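PDB 6N2C: tapirin from Caldicellulosiruptor hydrothermalis, which binds cellulose and so is thought to mediate adhesion of this extreme thermophile to plant biomass; its beta-helical domain carries a zinc ion. Local coordinates for residues A[356-361]-A[377-382]. Residues are numbered along the deposited sequence; the frame is centred on the assembly and turned at random.
Sequences YANNLD and YCNNLK
Y356 and Y377 run alongside each other with the same heading, one ring on each of two successive coils of the tapirin beta-helix. Their planes are 15° apart but so displaced that little of one ring covers the other, with centroids 5.1 Å apart; the closest atoms are Y356 CE1 and Y377 CD1 at 3.5 Å. Both carry CG anti to the carbonyl carbon, which starts the two side chains off in the same direction. The same residue-for-residue match repeats at the bend, where two neighbouring asparagine positions each pair with their equivalent on the next coil. N359 OD1 accepts from N380 ND2 at 3.2 Å, the amide planes only 9° apart, while the N358 OD1 and N379 ND2 pair makes a longer, weak bond. The N380 amide is held at its other end too, since its OD1 accepts from T399 N of the next coil. A357 N to Y377 O joins the incoming strands. At the bend the carbonyl of N358 takes two backbone donors, N379 N at 2.8 Å in its plane on a lone pair and N380 N tilted 32° from it. Beyond the turn, L360 N to N380 O and K382 N to L360 O continue the parallel pairing. On the buried face L360 CB meets C378 CB at 3.9 Å, and L360 CD2 rests against L381 CD1. On the opposite face D361 OD2 lies 3.5 Å from the methylene K382 CD, a van der Waals contact; the lysine chain leads away, leaving NZ 6.0 Å from OD2, without a salt bridge. The contact thus spans a corner between two parallel sheets of the helix: strands 354-356 and 374-378 lead in, 359-363 and 380-384 lead out, I339 of strand 338-341 packs against A357 and L360, and C378 packs on C396 of strand 393-396 in the following coil.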
loop_
_atom_site.group_PDB
_atom_site.type_symbol
_atom_site.label_atom_id
_atom_site.label_comp_id
_atom_site.label_asym_id
_atom_site.label_seq_id
_atom_site.Cartn_x
_atom_site.Cartn_y
_atom_site.Cartn_z
ATOM N N TYR A 356 3.185 13.577 -15.965
ATOM C CA TYR A 356 4.466 14.251 -15.827
ATOM C C TYR A 356 5.627 13.291 -15.562
ATOM O O TYR A 356 5.514 12.397 -14.737
ATOM C CB TYR A 356 4.420 15.228 -14.654
ATOM C CG TYR A 356 3.335 16.294 -14.743
ATOM C CD1 TYR A 356 3.565 17.520 -15.430
ATOM C CD2 TYR A 356 2.138 16.126 -14.125
ATOM C CE1 TYR A 356 2.537 18.476 -15.492
ATOM C CE2 TYR A 356 1.172 17.101 -14.130
ATOM C CZ TYR A 356 1.372 18.261 -14.828
ATOM O OH TYR A 356 0.388 19.189 -14.877
ATOM N N ALA A 357 6.704 13.482 -16.265
ATOM C CA ALA A 357 7.891 12.702 -16.129
ATOM C C ALA A 357 9.149 13.482 -16.352
ATOM O O ALA A 357 9.215 14.589 -16.914
ATOM C CB ALA A 357 7.853 11.538 -17.143
ATOM N N ASN A 358 10.209 12.939 -15.777
ATOM C CA ASN A 358 11.577 13.307 -16.127
ATOM C C ASN A 358 11.920 12.551 -17.444
ATOM O O ASN A 358 11.700 13.087 -18.514
ATOM C CB ASN A 358 12.504 12.970 -14.977
ATOM C CG ASN A 358 13.924 13.321 -15.272
ATOM O OD1 ASN A 358 14.179 14.318 -15.928
ATOM N ND2 ASN A 358 14.857 12.518 -14.803
ATOM N N ASN A 359 12.373 11.292 -17.378
ATOM C CA ASN A 359 12.564 10.479 -18.577
ATOM C C ASN A 359 11.345 9.678 -18.880
ATOM O O ASN A 359 10.713 9.110 -17.995
ATOM C CB ASN A 359 13.795 9.600 -18.446
ATOM C CG ASN A 359 15.044 10.428 -18.264
ATOM O OD1 ASN A 359 15.207 11.488 -18.899
ATOM N ND2 ASN A 359 15.880 10.034 -17.343
ATOM N N LEU A 360 10.957 9.637 -20.161
ATOM C CA LEU A 360 9.831 8.815 -20.577
ATOM C C LEU A 360 10.356 7.911 -21.701
ATOM O O LEU A 360 10.804 8.421 -22.763
ATOM C CB LEU A 360 8.665 9.683 -21.072
ATOM C CG LEU A 360 7.529 8.887 -21.728
ATOM C CD1 LEU A 360 6.907 7.802 -20.848
ATOM C CD2 LEU A 360 6.434 9.746 -22.267
ATOM N N ASP A 361 10.351 6.606 -21.486
ATOM C CA ASP A 361 10.932 5.676 -22.494
ATOM C C ASP A 361 9.858 4.721 -22.909
ATOM O O ASP A 361 9.182 4.180 -22.044
ATOM C CB ASP A 361 12.051 4.855 -21.865
ATOM C CG ASP A 361 13.347 5.621 -21.613
ATOM O OD1 ASP A 361 13.303 6.788 -21.190
ATOM O OD2 ASP A 361 14.463 5.005 -21.830
ATOM N N TYR A 377 4.015 15.344 -20.360
ATOM C CA TYR A 377 5.123 16.246 -20.218
ATOM C C TYR A 377 6.368 15.428 -19.800
ATOM O O TYR A 377 6.297 14.679 -18.830
ATOM C CB TYR A 377 4.850 17.305 -19.096
ATOM C CG TYR A 377 3.710 18.190 -19.302
ATOM C CD1 TYR A 377 2.438 17.839 -18.978
ATOM C CD2 TYR A 377 3.920 19.439 -19.875
ATOM C CE1 TYR A 377 1.362 18.657 -19.199
ATOM C CE2 TYR A 377 2.873 20.286 -20.089
ATOM C CZ TYR A 377 1.611 19.927 -19.747
ATOM O OH TYR A 377 0.564 20.781 -20.003
ATOM N N CYS A 378 7.467 15.589 -20.521
ATOM C CA CYS A 378 8.729 14.994 -20.171
ATOM C C CYS A 378 9.937 15.886 -20.424
ATOM O O CYS A 378 9.905 16.811 -21.275
ATOM C CB CYS A 378 8.902 13.585 -20.800
ATOM S SG CYS A 378 9.003 13.681 -22.604
ATOM N N ASN A 379 11.035 15.573 -19.725
ATOM C CA ASN A 379 12.309 16.168 -20.052
ATOM C C ASN A 379 12.959 15.449 -21.244
ATOM O O ASN A 379 13.245 16.070 -22.278
ATOM C CB ASN A 379 13.227 16.192 -18.844
ATOM C CG ASN A 379 14.675 16.616 -19.243
ATOM O OD1 ASN A 379 14.861 17.480 -20.111
ATOM N ND2 ASN A 379 15.669 16.073 -18.555
ATOM N N ASN A 380 13.111 14.118 -21.161
ATOM C CA ASN A 380 13.621 13.378 -22.276
ATOM C C ASN A 380 12.607 12.339 -22.681
ATOM O O ASN A 380 12.001 11.688 -21.817
ATOM C CB ASN A 380 14.958 12.741 -21.951
ATOM C CG ASN A 380 16.058 13.759 -21.737
ATOM O OD1 ASN A 380 16.223 14.729 -22.493
ATOM N ND2 ASN A 380 16.877 13.508 -20.699
ATOM N N LEU A 381 12.449 12.166 -23.997
ATOM C CA LEU A 381 11.574 11.160 -24.604
ATOM C C LEU A 381 12.425 10.224 -25.428
ATOM O O LEU A 381 13.148 10.700 -26.311
ATOM C CB LEU A 381 10.603 11.796 -25.516
ATOM C CG LEU A 381 9.613 10.884 -26.302
ATOM C CD1 LEU A 381 8.790 10.106 -25.329
ATOM C CD2 LEU A 381 8.693 11.659 -27.178
ATOM N N LYS A 382 12.362 8.908 -25.150
ATOM C CA LYS A 382 13.031 7.880 -25.963
ATOM C C LYS A 382 11.994 6.950 -26.526
ATOM O O LYS A 382 11.174 6.426 -25.784
ATOM C CB LYS A 382 14.053 7.062 -25.163
ATOM C CG LYS A 382 14.761 5.979 -25.964
ATOM C CD LYS A 382 15.808 5.310 -25.093
ATOM C CE LYS A 382 16.545 4.200 -25.791
ATOM N NZ LYS A 382 17.372 4.589 -27.016
HETATM O O HOH W 1 14.052 9.203 -21.941
#